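Local coordinates for mannan endo-1,4-beta-mannosidase (Mytilus edulis, PDB 2C0H), which hydrolyses internal beta-1,4-mannosidic linkages in the backbones of mannans, acting as a monomeric endo-beta-mannanase of glycosyl hydrolase family 5, at residues D86-L89 against I90-M93; M128-T131 against R132-Q135; L195-A198 against Q199-G202; F277-F281 against S282-L286. The protein carries 3 engineered substitutions. All coordinates share one frame; numbering follows the deposited sequence.

Interaction 1 of 4, residues D86-L89 against I90-M93; sequences DNTL and ISDM
Thr88 and Leu89 start the first turn of helix 89-102, Asp92 N donating to Thr88 O at 2.9 Å and Met93 N to Leu89 O at 3.0 Å. One turn apart, Leu89 and Met93 point the same way and lie side by side, with Leu89 CD1 3.8 Å from Met93 SD. Leu89 CG stands anti to its backbone N (chi1 178°), while the Met93 chain bends at chi3 (81°). With only a methyl group at Leu89, as in an alanine, the Met93 thioether would probably lose its neighbour and be freer to shift. Residues 86 to 89 form a type I beta turn with an Asx turn overlaid, Asp86 OD2 taking the Thr88 amide from above the carboxylate plane. Thr88 is the N-cap residue but its side chain makes no capping bond; OG1 is hydrogen-bonded to Asn38 N. Leu89 N closes the turn on Asp86 O, and waters 1 and 2 link Asp86 O to Ile90 N and Asn87 O to Ser91 N. Asp92 OD2 accepts from Gly36 N, in the loop before helix 40-56, and from Tyr40 N at that helix's start. Leu89 and Met93 both pack on Met145 of helix 131-149 and on Phe35.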
ATOM      1  N   ASP A  86      17.602  12.061  -7.347  1.00 20.82           N
ATOM      2  CA  ASP A  86      18.097  13.408  -7.162  1.00 21.19           C
ATOM      3  C   ASP A  86      18.576  13.605  -5.717  1.00 21.27           C
ATOM      4  O   ASP A  86      18.180  12.858  -4.807  1.00 20.83           O
ATOM      5  CB  ASP A  86      17.036  14.417  -7.546  1.00 21.86           C
ATOM      6  CG  ASP A  86      15.947  14.490  -6.542  1.00 23.69           C
ATOM      7  OD1 ASP A  86      14.960  13.734  -6.695  1.00 27.25           O
ATOM      8  OD2 ASP A  86      16.100  15.286  -5.592  1.00 26.27           O
ATOM      9  N   ASN A  87      19.445  14.593  -5.522  1.00 21.33           N
ATOM     10  CA  ASN A  87      20.204  14.705  -4.274  1.00 21.19           C
ATOM     11  C   ASN A  87      19.445  15.209  -3.043  1.00 20.46           C
ATOM     12  O   ASN A  87      20.021  15.275  -1.958  1.00 20.91           O
ATOM     13  CB  ASN A  87      21.500  15.512  -4.469  1.00 22.40           C
ATOM     14  CG  ASN A  87      21.261  16.935  -4.917  1.00 24.49           C
ATOM     15  OD1 ASN A  87      20.197  17.514  -4.680  1.00 29.31           O
ATOM     16  ND2 ASN A  87      22.272  17.522  -5.569  1.00 29.72           N
ATOM     17  N   THR A  88      18.169  15.550  -3.198  1.00 19.47           N
ATOM     18  CA  THR A  88      17.345  15.862  -2.033  1.00 19.26           C
ATOM     19  C   THR A  88      16.191  14.881  -1.817  1.00 18.04           C
ATOM     20  O   THR A  88      15.386  15.086  -0.905  1.00 17.69           O
ATOM     21  CB  THR A  88      16.807  17.315  -2.079  1.00 19.87           C
ATOM     22  OG1 THR A  88      16.077  17.510  -3.290  1.00 22.19           O
ATOM     23  CG2 THR A  88      17.951  18.305  -2.009  1.00 21.59           C
ATOM     24  N   LEU A  89      16.096  13.800  -2.598  1.00 16.64           N
ATOM     25  CA  LEU A  89      15.008  12.827  -2.375  1.00 16.44           C
ATOM     26  C   LEU A  89      15.089  12.214  -0.979  1.00 15.84           C
ATOM     27  O   LEU A  89      14.118  12.230  -0.221  1.00 14.35           O
ATOM     28  CB  LEU A  89      14.988  11.724  -3.445  1.00 16.20           C
ATOM     29  CG  LEU A  89      13.925  10.622  -3.275  1.00 15.39           C
ATOM     30  CD1 LEU A  89      12.507  11.228  -3.174  1.00 14.95           C
ATOM     31  CD2 LEU A  89      13.973   9.576  -4.387  1.00 17.52           C
ATOM     32  N   ILE A  90      16.232  11.633  -0.640  1.00 15.94           N
ATOM     33  CA  ILE A  90      16.369  10.975   0.653  1.00 16.51           C
ATOM     34  C   ILE A  90      16.242  11.982   1.808  1.00 16.09           C
ATOM     35  O   ILE A  90      15.560  11.697   2.792  1.00 15.86           O
ATOM     36  CB  ILE A  90      17.671  10.142   0.721  1.00 16.86           C
ATOM     37  CG1 ILE A  90      17.548   8.979  -0.265  1.00 17.86           C
ATOM     38  CG2 ILE A  90      17.938   9.617   2.150  1.00 17.01           C
ATOM     39  CD1 ILE A  90      18.824   8.219  -0.542  1.00 18.82           C
ATOM     40  N   SER A  91      16.871  13.151   1.697  1.00 15.46           N
ATOM     41  CA  SER A  91      16.817  14.149   2.776  1.00 15.96           C
ATOM     42  C   SER A  91      15.399  14.715   2.963  1.00 15.81           C
ATOM     43  O   SER A  91      14.998  14.970   4.092  1.00 15.42           O
ATOM     44  CB  SER A  91      17.868  15.256   2.594  1.00 16.38           C
ATOM     45  OG  SER A  91      17.782  15.882   1.336  1.00 18.53           O
ATOM     46  N   ASP A  92      14.651  14.867   1.870  1.00 15.21           N
ATOM     47  CA  ASP A  92      13.208  15.229   1.940  1.00 15.37           C
ATOM     48  C   ASP A  92      12.402  14.141   2.657  1.00 15.21           C
ATOM     49  O   ASP A  92      11.579  14.430   3.525  1.00 15.77           O
ATOM     50  CB  ASP A  92      12.606  15.431   0.546  1.00 15.39           C
ATOM     51  CG  ASP A  92      12.814  16.837  -0.026  1.00 16.48           C
ATOM     52  OD1 ASP A  92      13.506  17.687   0.563  1.00 18.12           O
ATOM     53  OD2 ASP A  92      12.243  17.061  -1.108  1.00 18.57           O
ATOM     54  N   MET A  93      12.607  12.881   2.289  1.00 14.65           N
ATOM     55  CA  MET A  93      11.892  11.781   2.939  1.00 14.43           C
ATOM     56  C   MET A  93      12.259  11.714   4.437  1.00 14.26           C
ATOM     57  O   MET A  93      11.396  11.484   5.280  1.00 14.57           O
ATOM     58  CB  MET A  93      12.172  10.443   2.219  1.00 13.85           C
ATOM     59  CG  MET A  93      11.568  10.352   0.801  1.00 13.70           C
ATOM     60  SD  MET A  93      12.088   8.902  -0.163  1.00 16.03           S
ATOM     61  CE  MET A  93      10.970   7.671   0.517  1.00 16.38           C
TER
HETATM   62  O   HOH W   1      18.790  11.611  -2.394  1.00 17.29           O
HETATM   63  O   HOH W   2      19.232  13.292  -0.141  1.00 21.26           O

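Interaction 2 of 4, residues M128-T131 against R132-Q135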
ATOM      1  N   MET A 128       7.674  -2.447 -16.075  1.00 15.66           N
ATOM      2  CA  MET A 128       6.758  -3.581 -16.016  1.00 16.40           C
ATOM      3  C   MET A 128       7.060  -4.679 -17.049  1.00 16.66           C
ATOM      4  O   MET A 128       6.939  -5.868 -16.752  1.00 17.30           O
ATOM      5  CB  MET A 128       5.314  -3.070 -16.165  1.00 16.64           C
ATOM      6  CG  MET A 128       4.235  -4.135 -16.106  1.00 18.33           C
ATOM      7  SD  MET A 128       4.075  -4.921 -14.509  1.00 22.58           S
ATOM      8  CE  MET A 128       3.284  -3.608 -13.590  1.00 22.93           C
ATOM      9  N   VAL A 129       7.447  -4.304 -18.262  1.00 17.02           N
ATOM     10  CA  VAL A 129       7.566  -5.296 -19.328  1.00 17.60           C
ATOM     11  C   VAL A 129       8.998  -5.695 -19.683  1.00 18.07           C
ATOM     12  O   VAL A 129       9.169  -6.714 -20.355  1.00 18.85           O
ATOM     13  CB  VAL A 129       6.828  -4.865 -20.614  1.00 18.05           C
ATOM     14  CG1 VAL A 129       5.363  -4.559 -20.306  1.00 19.41           C
ATOM     15  CG2 VAL A 129       7.503  -3.688 -21.299  1.00 18.15           C
ATOM     16  N   ASP A 130       9.989  -4.907 -19.257  1.00 18.29           N
ATOM     17  CA  ASP A 130      11.424  -5.143 -19.544  1.00 17.97           C
ATOM     18  C   ASP A 130      12.193  -5.395 -18.242  1.00 17.15           C
ATOM     19  O   ASP A 130      12.440  -4.474 -17.433  1.00 16.55           O
ATOM     20  CB  ASP A 130      12.018  -3.950 -20.297  1.00 18.73           C
ATOM     21  CG  ASP A 130      13.446  -4.195 -20.788  1.00 20.55           C
ATOM     22  OD1 ASP A 130      14.243  -4.839 -20.066  1.00 22.86           O
ATOM     23  OD2 ASP A 130      13.774  -3.727 -21.903  1.00 23.96           O
ATOM     24  N   THR A 131      12.585  -6.647 -18.014  1.00 16.52           N
ATOM     25  CA  THR A 131      13.251  -6.981 -16.767  1.00 16.41           C
ATOM     26  C   THR A 131      14.599  -6.244 -16.548  1.00 15.36           C
ATOM     27  O   THR A 131      15.005  -5.991 -15.424  1.00 14.63           O
ATOM     28  CB  THR A 131      13.466  -8.491 -16.632  1.00 16.93           C
ATOM     29  OG1 THR A 131      14.167  -8.977 -17.778  1.00 18.98           O
ATOM     30  CG2 THR A 131      12.125  -9.219 -16.511  1.00 18.42           C
ATOM     31  N   ARG A 132      15.288  -5.871 -17.623  1.00 14.92           N
ATOM     32  CA  ARG A 132      16.538  -5.115 -17.465  1.00 15.09           C
ATOM     33  C   ARG A 132      16.315  -3.672 -17.019  1.00 13.37           C
ATOM     34  O   ARG A 132      17.126  -3.100 -16.287  1.00 13.54           O
ATOM     35  CB  ARG A 132      17.370  -5.190 -18.742  1.00 15.52           C
ATOM     36  CG  ARG A 132      17.794  -6.628 -19.071  1.00 17.50           C
ATOM     37  CD  ARG A 132      18.489  -6.795 -20.418  1.00 21.08           C
ATOM     38  NE  ARG A 132      18.067  -5.817 -21.423  1.00 25.35           N
ATOM     39  CZ  ARG A 132      16.830  -5.694 -21.929  1.00 27.12           C
ATOM     40  NH1 ARG A 132      15.827  -6.488 -21.547  1.00 29.21           N
ATOM     41  NH2 ARG A 132      16.588  -4.745 -22.824  1.00 28.97           N
ATOM     42  N   LYS A 133      15.201  -3.094 -17.446  1.00 12.89           N
ATOM     43  CA  LYS A 133      14.797  -1.782 -16.957  1.00 12.70           C
ATOM     44  C   LYS A 133      14.383  -1.875 -15.477  1.00 12.09           C
ATOM     45  O   LYS A 133      14.823  -1.053 -14.661  1.00 12.32           O
ATOM     46  CB  LYS A 133      13.680  -1.190 -17.829  1.00 11.66           C
ATOM     47  CG  LYS A 133      14.128  -0.866 -19.264  1.00 12.67           C
ATOM     48  CD  LYS A 133      12.960  -0.347 -20.114  1.00 13.56           C
ATOM     49  CE  LYS A 133      13.416  -0.054 -21.527  1.00 13.42           C
ATOM     50  NZ  LYS A 133      12.357   0.605 -22.353  1.00 15.52           N
ATOM     51  N   LEU A 134      13.583  -2.881 -15.134  1.00 12.77           N
ATOM     52  CA  LEU A 134      13.215  -3.103 -13.732  1.00 13.12           C
ATOM     53  C   LEU A 134      14.463  -3.227 -12.840  1.00 12.65           C
ATOM     54  O   LEU A 134      14.553  -2.623 -11.776  1.00 12.33           O
ATOM     55  CB  LEU A 134      12.349  -4.344 -13.573  1.00 13.31           C
ATOM     56  CG  LEU A 134      11.786  -4.651 -12.193  1.00 13.30           C
ATOM     57  CD1 LEU A 134      11.055  -3.439 -11.596  1.00 15.92           C
ATOM     58  CD2 LEU A 134      10.881  -5.859 -12.294  1.00 14.51           C
ATOM     59  N   GLN A 135      15.454  -3.987 -13.293  1.00 12.88           N
ATOM     60  CA  GLN A 135      16.675  -4.125 -12.511  1.00 12.95           C
ATOM     61  C   GLN A 135      17.419  -2.795 -12.286  1.00 12.75           C
ATOM     62  O   GLN A 135      17.996  -2.577 -11.221  1.00 12.70           O
ATOM     63  CB  GLN A 135      17.601  -5.161 -13.153  1.00 13.69           C
ATOM     64  CG  GLN A 135      18.737  -5.598 -12.245  1.00 15.27           C
ATOM     65  CD  GLN A 135      18.251  -6.362 -11.031  1.00 17.86           C
ATOM     66  OE1 GLN A 135      17.486  -7.319 -11.153  1.00 21.42           O
ATOM     67  NE2 GLN A 135      18.683  -5.932  -9.850  1.00 21.99           N
TER
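Asp130 grips the residues that follow it through both side-chain oxygens and its backbone carbonyl. Its CG stands anti to the backbone N (chi1 -172°), which swings the carboxylate forward over the first turn of helix 131-149. There OD1 accepts from Lys133 N at 3.3 Å, the amide lying well above the carboxylate plane, and more weakly from Arg132 N at 2.9 Å. The same oxygen forms a salt bridge with Arg132 NH1 at 2.7 Å, lying over one face of the guanidinium, while OD2 takes a weak, bent bond from Arg132 NH2. With the two planes 37° apart, the pairing is tilted, not a flat two-pronged one; the bend of the arginine chain at chi3 (-29°) folds the guanidinium back onto the acid. Asp130 is thus an N-cap, and it is also the first residue to leave helical geometry after helix 121-129, so a single residue divides two consecutive helices in the connection between strands 106-113 and 155-162. Were an alanine to stand at Asp130, the Arg132 guanidinium is likely to be left without its carboxylate mate and the amide of Lys133 without its cap. The methylenes of Lys133 cross the aspartate at about a right angle, CD 3.7 Å from Asp130 CB, and its NZ goes on to Asn79 O. Thr131 begins the helix proper, its carbonyl O accepting from Gln135 N at 3.0 Å, as Asp130 O accepts from Leu134 N. Away from the charged side, Thr131 and Leu134 pack against Trp207 of helix 198-215.

Interaction 3 of 4, residues L195-A198 against Q199-G202; sequences LYSA and QEIG
Ser197 and Glu200 hold each other reciprocally at the start of helix 198-215. The serine amide donates to Glu200 OE1 at 2.9 Å, using the anti lone pair of that oxygen, and Glu200 N returns a bond to Ser197 OG at 3.2 Å. A chi1 of 64° places the hydroxyl between the serine's own backbone N and carbonyl carbon, within range of the amide three residues on. This is a capping box: both ends of the pair are used, and the helix start is tied to the loop that precedes it. Behind the box the packing is close. Glu200 OE1 sits at the edge of the Tyr196 ring, near its plane, with the carboxylate turned 72° from the ring. Tyr196 CB also touches Ile201 CG1 at 4.1 Å, while Leu195 CB lies over the centre of one ring face. The phenol end is fixed by Asn125 and His121, and Ile201 packs inward on Pro164 and Ile168, its side chain about 9 Å from that of Glu163, the probable proton donor. The other flank of the serine is looser and watery. Water 3 stands 2.6 Å from Ser197 OG and donates to Gln199 OE1, so one water bridges the hydroxyl and the amide oxygen; the bend of the Gln199 chain at chi2 (-92°) turns this amide, whose NE2 is bonded to Ala249 O.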
ATOM      1  N   LEU A 195      -3.419  -4.143 -20.299  1.00 16.47           N
ATOM      2  CA  LEU A 195      -1.993  -3.974 -20.634  1.00 16.40           C
ATOM      3  C   LEU A 195      -1.100  -5.139 -20.241  1.00 16.42           C
ATOM      4  O   LEU A 195      -0.240  -5.534 -21.024  1.00 17.36           O
ATOM      5  CB  LEU A 195      -1.426  -2.709 -19.995  1.00 16.82           C
ATOM      6  CG  LEU A 195      -2.203  -1.413 -20.234  1.00 18.55           C
ATOM      7  CD1 LEU A 195      -1.460  -0.248 -19.601  1.00 19.71           C
ATOM      8  CD2 LEU A 195      -2.424  -1.201 -21.703  1.00 21.27           C
ATOM      9  N   TYR A 196      -1.288  -5.661 -19.033  1.00 15.53           N
ATOM     10  CA  TYR A 196      -0.331  -6.591 -18.422  1.00 15.16           C
ATOM     11  C   TYR A 196      -0.985  -7.899 -18.021  1.00 15.64           C
ATOM     12  O   TYR A 196      -2.114  -7.924 -17.542  1.00 15.35           O
ATOM     13  CB  TYR A 196       0.344  -5.949 -17.199  1.00 15.29           C
ATOM     14  CG  TYR A 196       0.896  -4.574 -17.500  1.00 14.05           C
ATOM     15  CD1 TYR A 196       1.822  -4.385 -18.526  1.00 14.66           C
ATOM     16  CD2 TYR A 196       0.473  -3.460 -16.807  1.00 15.39           C
ATOM     17  CE1 TYR A 196       2.316  -3.128 -18.835  1.00 15.28           C
ATOM     18  CE2 TYR A 196       0.952  -2.202 -17.112  1.00 14.84           C
ATOM     19  CZ  TYR A 196       1.881  -2.035 -18.129  1.00 14.72           C
ATOM     20  OH  TYR A 196       2.356  -0.783 -18.435  1.00 16.83           O
ATOM     21  N   SER A 197      -0.277  -9.005 -18.226  1.00 14.73           N
ATOM     22  CA  SER A 197      -0.769 -10.286 -17.759  1.00 14.96           C
ATOM     23  C   SER A 197      -0.617 -10.402 -16.244  1.00 14.61           C
ATOM     24  O   SER A 197       0.165  -9.679 -15.637  1.00 14.39           O
ATOM     25  CB  SER A 197      -0.007 -11.425 -18.426  1.00 14.92           C
ATOM     26  OG  SER A 197       1.358 -11.402 -18.072  1.00 16.85           O
ATOM     27  N   ALA A 198      -1.361 -11.325 -15.646  1.00 15.27           N
ATOM     28  CA  ALA A 198      -1.201 -11.620 -14.225  1.00 15.15           C
ATOM     29  C   ALA A 198       0.242 -11.978 -13.887  1.00 14.94           C
ATOM     30  O   ALA A 198       0.763 -11.540 -12.868  1.00 15.00           O
ATOM     31  CB  ALA A 198      -2.134 -12.740 -13.796  1.00 15.54           C
ATOM     32  N   GLN A 199       0.895 -12.754 -14.751  1.00 15.37           N
ATOM     33  CA  GLN A 199       2.299 -13.099 -14.521  1.00 15.31           C
ATOM     34  C   GLN A 199       3.253 -11.877 -14.536  1.00 14.97           C
ATOM     35  O   GLN A 199       4.205 -11.806 -13.754  1.00 14.37           O
ATOM     36  CB  GLN A 199       2.756 -14.170 -15.510  1.00 15.69           C
ATOM     37  CG  GLN A 199       4.193 -14.656 -15.250  1.00 17.72           C
ATOM     38  CD  GLN A 199       5.258 -13.890 -16.030  1.00 22.95           C
ATOM     39  OE1 GLN A 199       5.014 -13.407 -17.141  1.00 27.88           O
ATOM     40  NE2 GLN A 199       6.463 -13.807 -15.461  1.00 23.96           N
ATOM     41  N   GLU A 200       3.007 -10.911 -15.413  1.00 15.02           N
ATOM     42  CA  GLU A 200       3.841  -9.694 -15.456  1.00 15.69           C
ATOM     43  C   GLU A 200       3.732  -8.864 -14.174  1.00 14.63           C
ATOM     44  O   GLU A 200       4.733  -8.392 -13.621  1.00 13.77           O
ATOM     45  CB  GLU A 200       3.487  -8.839 -16.675  1.00 15.68           C
ATOM     46  CG  GLU A 200       4.062  -9.377 -17.973  1.00 18.61           C
ATOM     47  CD  GLU A 200       3.608  -8.596 -19.188  1.00 20.26           C
ATOM     48  OE1 GLU A 200       2.382  -8.349 -19.318  1.00 22.75           O
ATOM     49  OE2 GLU A 200       4.473  -8.246 -20.040  1.00 25.49           O
ATOM     50  N   ILE A 201       2.508  -8.706 -13.681  1.00 14.31           N
ATOM     51  CA  ILE A 201       2.283  -7.996 -12.433  1.00 14.21           C
ATOM     52  C   ILE A 201       2.953  -8.735 -11.276  1.00 13.30           C
ATOM     53  O   ILE A 201       3.606  -8.123 -10.434  1.00 13.34           O
ATOM     54  CB  ILE A 201       0.782  -7.818 -12.180  1.00 14.07           C
ATOM     55  CG1 ILE A 201       0.225  -6.807 -13.183  1.00 16.31           C
ATOM     56  CG2 ILE A 201       0.525  -7.401 -10.731  1.00 14.97           C
ATOM     57  CD1 ILE A 201      -1.270  -6.780 -13.292  1.00 15.99           C
ATOM     58  N   GLY A 202       2.794 -10.056 -11.239  1.00 12.87           N
ATOM     59  CA  GLY A 202       3.426 -10.862 -10.198  1.00 12.77           C
ATOM     60  C   GLY A 202       4.939 -10.734 -10.170  1.00 12.36           C
ATOM     61  O   GLY A 202       5.557 -10.632  -9.112  1.00 12.40           O
TER
HETATM   62  O   HOH W   3       2.806 -13.184 -19.259  1.00 29.99           O

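Interaction 4 of 4, residues F277-F281 against S282-L286; sequences FKHSF and SNFRL
His279 and Asn283 come together because the histidine ring lies beside its own backbone N (chi1 -56°) while the asparagine CG stands anti to its N. The imidazole and the side-chain amide thereby stack with their planes only 8° apart. Asn283 OD1 rests over one face of the ring, offset toward the rim, 3.6 Å from His279 CG. His279 NE2 is hydrogen-bonded to Asn273 O, which helps fix the rotation of the ring. On the Phe284 ring the same amide oxygen also covers one face, so it sits in the corner between two nearly perpendicular rings. Their planes are 82° apart and their centroids 5.7 Å, and Phe284 CZ approaches His279 CD2 at 4.0 Å. The backbone beneath is a short 3-10 turn: Asn283 N donates to Ser280 O at 3.0 Å and Phe284 N to Phe281 O at 3.2 Å. Water 4 donates to Phe281 O and accepts from Leu286 N, bridging the end of the turn, and it also lies over a face of the Phe281 ring. Further along that ring, CZ meets Leu286 CB at 4.1 Å. The whole turn belongs to the connection between barrel strands 260-263 and 290-294. Phe281 packs on Met290 of the second strand, Phe284 on Met228 and Tyr317, and His279 O accepts from Tyr317 OH and from Trp311 NE1 of helix 305-314.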
ATOM      1  N   PHE A 277     -16.043  -5.781   4.363  1.00 13.33           N
ATOM      2  CA  PHE A 277     -17.075  -5.316   5.298  1.00 13.89           C
ATOM      3  C   PHE A 277     -18.324  -6.216   5.375  1.00 15.08           C
ATOM      4  O   PHE A 277     -19.247  -5.919   6.147  1.00 16.28           O
ATOM      5  CB  PHE A 277     -17.460  -3.857   4.990  1.00 12.99           C
ATOM      6  CG  PHE A 277     -16.374  -2.863   5.330  1.00 12.22           C
ATOM      7  CD1 PHE A 277     -15.996  -2.612   6.647  1.00 11.92           C
ATOM      8  CD2 PHE A 277     -15.708  -2.162   4.331  1.00 14.28           C
ATOM      9  CE1 PHE A 277     -14.981  -1.716   6.955  1.00 13.18           C
ATOM     10  CE2 PHE A 277     -14.702  -1.252   4.643  1.00 13.05           C
ATOM     11  CZ  PHE A 277     -14.327  -1.030   5.948  1.00 12.79           C
ATOM     12  N   LYS A 278     -18.358  -7.308   4.610  1.00 14.82           N
ATOM     13  CA  LYS A 278     -19.469  -8.281   4.654  1.00 15.81           C
ATOM     14  C   LYS A 278     -19.077  -9.606   5.316  1.00 15.64           C
ATOM     15  O   LYS A 278     -19.924 -10.507   5.468  1.00 17.45           O
ATOM     16  CB  LYS A 278     -19.987  -8.564   3.242  1.00 16.43           C
ATOM     17  CG  LYS A 278     -20.602  -7.358   2.524  1.00 21.10           C
ATOM     18  CD  LYS A 278     -21.728  -6.691   3.318  1.00 25.77           C
ATOM     19  CE  LYS A 278     -22.862  -7.638   3.648  1.00 27.24           C
ATOM     20  NZ  LYS A 278     -23.998  -6.905   4.300  1.00 28.35           N
ATOM     21  N   HIS A 279     -17.815  -9.717   5.719  1.00 15.23           N
ATOM     22  CA  HIS A 279     -17.279 -10.961   6.277  1.00 14.99           C
ATOM     23  C   HIS A 279     -16.199 -10.681   7.310  1.00 15.06           C
ATOM     24  O   HIS A 279     -15.575  -9.615   7.306  1.00 14.87           O
ATOM     25  CB  HIS A 279     -16.649 -11.819   5.166  1.00 15.62           C
ATOM     26  CG  HIS A 279     -17.569 -12.133   4.033  1.00 17.53           C
ATOM     27  ND1 HIS A 279     -18.489 -13.157   4.080  1.00 20.00           N
ATOM     28  CD2 HIS A 279     -17.715 -11.550   2.821  1.00 18.26           C
ATOM     29  CE1 HIS A 279     -19.166 -13.187   2.946  1.00 20.85           C
ATOM     30  NE2 HIS A 279     -18.712 -12.223   2.165  1.00 20.58           N
ATOM     31  N   SER A 280     -15.947 -11.662   8.159  1.00 14.67           N
ATOM     32  CA  SER A 280     -14.781 -11.646   9.030  1.00 14.96           C
ATOM     33  C   SER A 280     -13.539 -12.031   8.228  1.00 14.71           C
ATOM     34  O   SER A 280     -13.644 -12.707   7.199  1.00 14.50           O
ATOM     35  CB  SER A 280     -14.970 -12.596  10.218  1.00 15.87           C
ATOM     36  OG  SER A 280     -15.993 -12.096  11.082  1.00 19.95           O
ATOM     37  N   PHE A 281     -12.386 -11.571   8.707  1.00 14.45           N
ATOM     38  CA  PHE A 281     -11.103 -11.869   8.095  1.00 14.68           C
ATOM     39  C   PHE A 281     -10.967 -13.371   7.800  1.00 13.80           C
ATOM     40  O   PHE A 281     -10.458 -13.753   6.743  1.00 14.01           O
ATOM     41  CB  PHE A 281      -9.985 -11.379   9.017  1.00 15.13           C
ATOM     42  CG  PHE A 281      -8.612 -11.858   8.642  1.00 15.49           C
ATOM     43  CD1 PHE A 281      -7.884 -11.221   7.671  1.00 17.74           C
ATOM     44  CD2 PHE A 281      -8.045 -12.935   9.307  1.00 16.40           C
ATOM     45  CE1 PHE A 281      -6.589 -11.654   7.353  1.00 16.43           C
ATOM     46  CE2 PHE A 281      -6.772 -13.374   8.992  1.00 17.49           C
ATOM     47  CZ  PHE A 281      -6.056 -12.741   8.007  1.00 16.39           C
ATOM     48  N   SER A 282     -11.402 -14.216   8.729  1.00 13.85           N
ATOM     49  CA  SER A 282     -11.218 -15.673   8.589  1.00 15.37           C
ATOM     50  C   SER A 282     -11.941 -16.300   7.386  1.00 15.34           C
ATOM     51  O   SER A 282     -11.578 -17.383   6.920  1.00 16.04           O
ATOM     52  CB  SER A 282     -11.625 -16.379   9.877  1.00 15.54           C
ATOM     53  OG  SER A 282     -12.983 -16.111  10.181  1.00 19.78           O
ATOM     54  N   ASN A 283     -12.962 -15.634   6.865  1.00 15.73           N
ATOM     55  CA  ASN A 283     -13.659 -16.089   5.653  1.00 15.62           C
ATOM     56  C   ASN A 283     -12.751 -16.245   4.429  1.00 15.25           C
ATOM     57  O   ASN A 283     -13.021 -17.079   3.560  1.00 16.21           O
ATOM     58  CB  ASN A 283     -14.766 -15.085   5.305  1.00 15.87           C
ATOM     59  CG  ASN A 283     -15.496 -15.416   4.017  1.00 17.25           C
ATOM     60  OD1 ASN A 283     -15.317 -14.741   2.992  1.00 23.65           O
ATOM     61  ND2 ASN A 283     -16.341 -16.431   4.056  1.00 17.11           N
ATOM     62  N   PHE A 284     -11.686 -15.439   4.374  1.00 14.88           N
ATOM     63  CA  PHE A 284     -10.848 -15.316   3.174  1.00 15.68           C
ATOM     64  C   PHE A 284      -9.670 -16.269   3.141  1.00 15.96           C
ATOM     65  O   PHE A 284      -8.971 -16.330   2.134  1.00 15.30           O
ATOM     66  CB  PHE A 284     -10.409 -13.858   3.001  1.00 15.26           C
ATOM     67  CG  PHE A 284     -11.556 -12.924   2.818  1.00 15.33           C
ATOM     68  CD1 PHE A 284     -12.288 -12.951   1.648  1.00 15.10           C
ATOM     69  CD2 PHE A 284     -11.916 -12.038   3.813  1.00 14.95           C
ATOM     70  CE1 PHE A 284     -13.367 -12.111   1.464  1.00 15.85           C
ATOM     71  CE2 PHE A 284     -12.992 -11.186   3.638  1.00 15.27           C
ATOM     72  CZ  PHE A 284     -13.716 -11.219   2.468  1.00 14.95           C
ATOM     73  N   ARG A 285      -9.471 -17.012   4.225  1.00 16.38           N
ATOM     74  CA  ARG A 285      -8.485 -18.103   4.286  1.00 17.78           C
ATOM     75  C   ARG A 285      -7.062 -17.621   3.977  1.00 18.27           C
ATOM     76  O   ARG A 285      -6.299 -18.285   3.243  1.00 20.03           O
ATOM     77  CB  ARG A 285      -8.887 -19.266   3.373  1.00 18.82           C
ATOM     78  CG  ARG A 285     -10.340 -19.746   3.478  1.00 22.19           C
ATOM     79  CD  ARG A 285     -10.801 -19.983   4.904  1.00 27.68           C
ATOM     80  NE  ARG A 285      -9.974 -20.947   5.630  1.00 30.36           N
ATOM     81  CZ  ARG A 285     -10.077 -21.197   6.935  1.00 32.19           C
ATOM     82  NH1 ARG A 285     -10.977 -20.553   7.678  1.00 33.39           N
ATOM     83  NH2 ARG A 285      -9.276 -22.090   7.506  1.00 33.12           N
ATOM     84  N   LEU A 286      -6.708 -16.480   4.556  1.00 17.85           N
ATOM     85  CA  LEU A 286      -5.380 -15.900   4.398  1.00 17.52           C
ATOM     86  C   LEU A 286      -4.438 -16.231   5.560  1.00 17.38           C
ATOM     87  O   LEU A 286      -4.871 -16.426   6.699  1.00 17.50           O
ATOM     88  CB  LEU A 286      -5.504 -14.388   4.259  1.00 17.67           C
ATOM     89  CG  LEU A 286      -6.358 -13.944   3.072  1.00 19.28           C
ATOM     90  CD1 LEU A 286      -6.627 -12.462   3.148  1.00 20.95           C
ATOM     91  CD2 LEU A 286      -5.694 -14.319   1.753  1.00 21.82           C
TER
HETATM   92  O   HOH W   4      -8.227 -15.223   6.625  1.00 22.29           O

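Interactions 1, 2 and 3 each form the start of a helix on the outside of the barrel, but in different ways: waters take two of the first-turn amides at 86-93, where a charged side chain serves at 128-135 and a reciprocal pair at 195-202. Interaction 2 is a surface contact; interactions 1, 3 and 4 are partly buried, and none lies wholly in the core. Interactions 2 and 3 touch, Met128 CG lying 3.4 Å from Tyr196 CD1, so helix 121-129 packs against the loop leading into helix 198-215. Interaction 4 differs again, an aromatic and amide cluster round a 3-10 turn; it lies across the chain's centre from interaction 1, their centres about 40 Å apart.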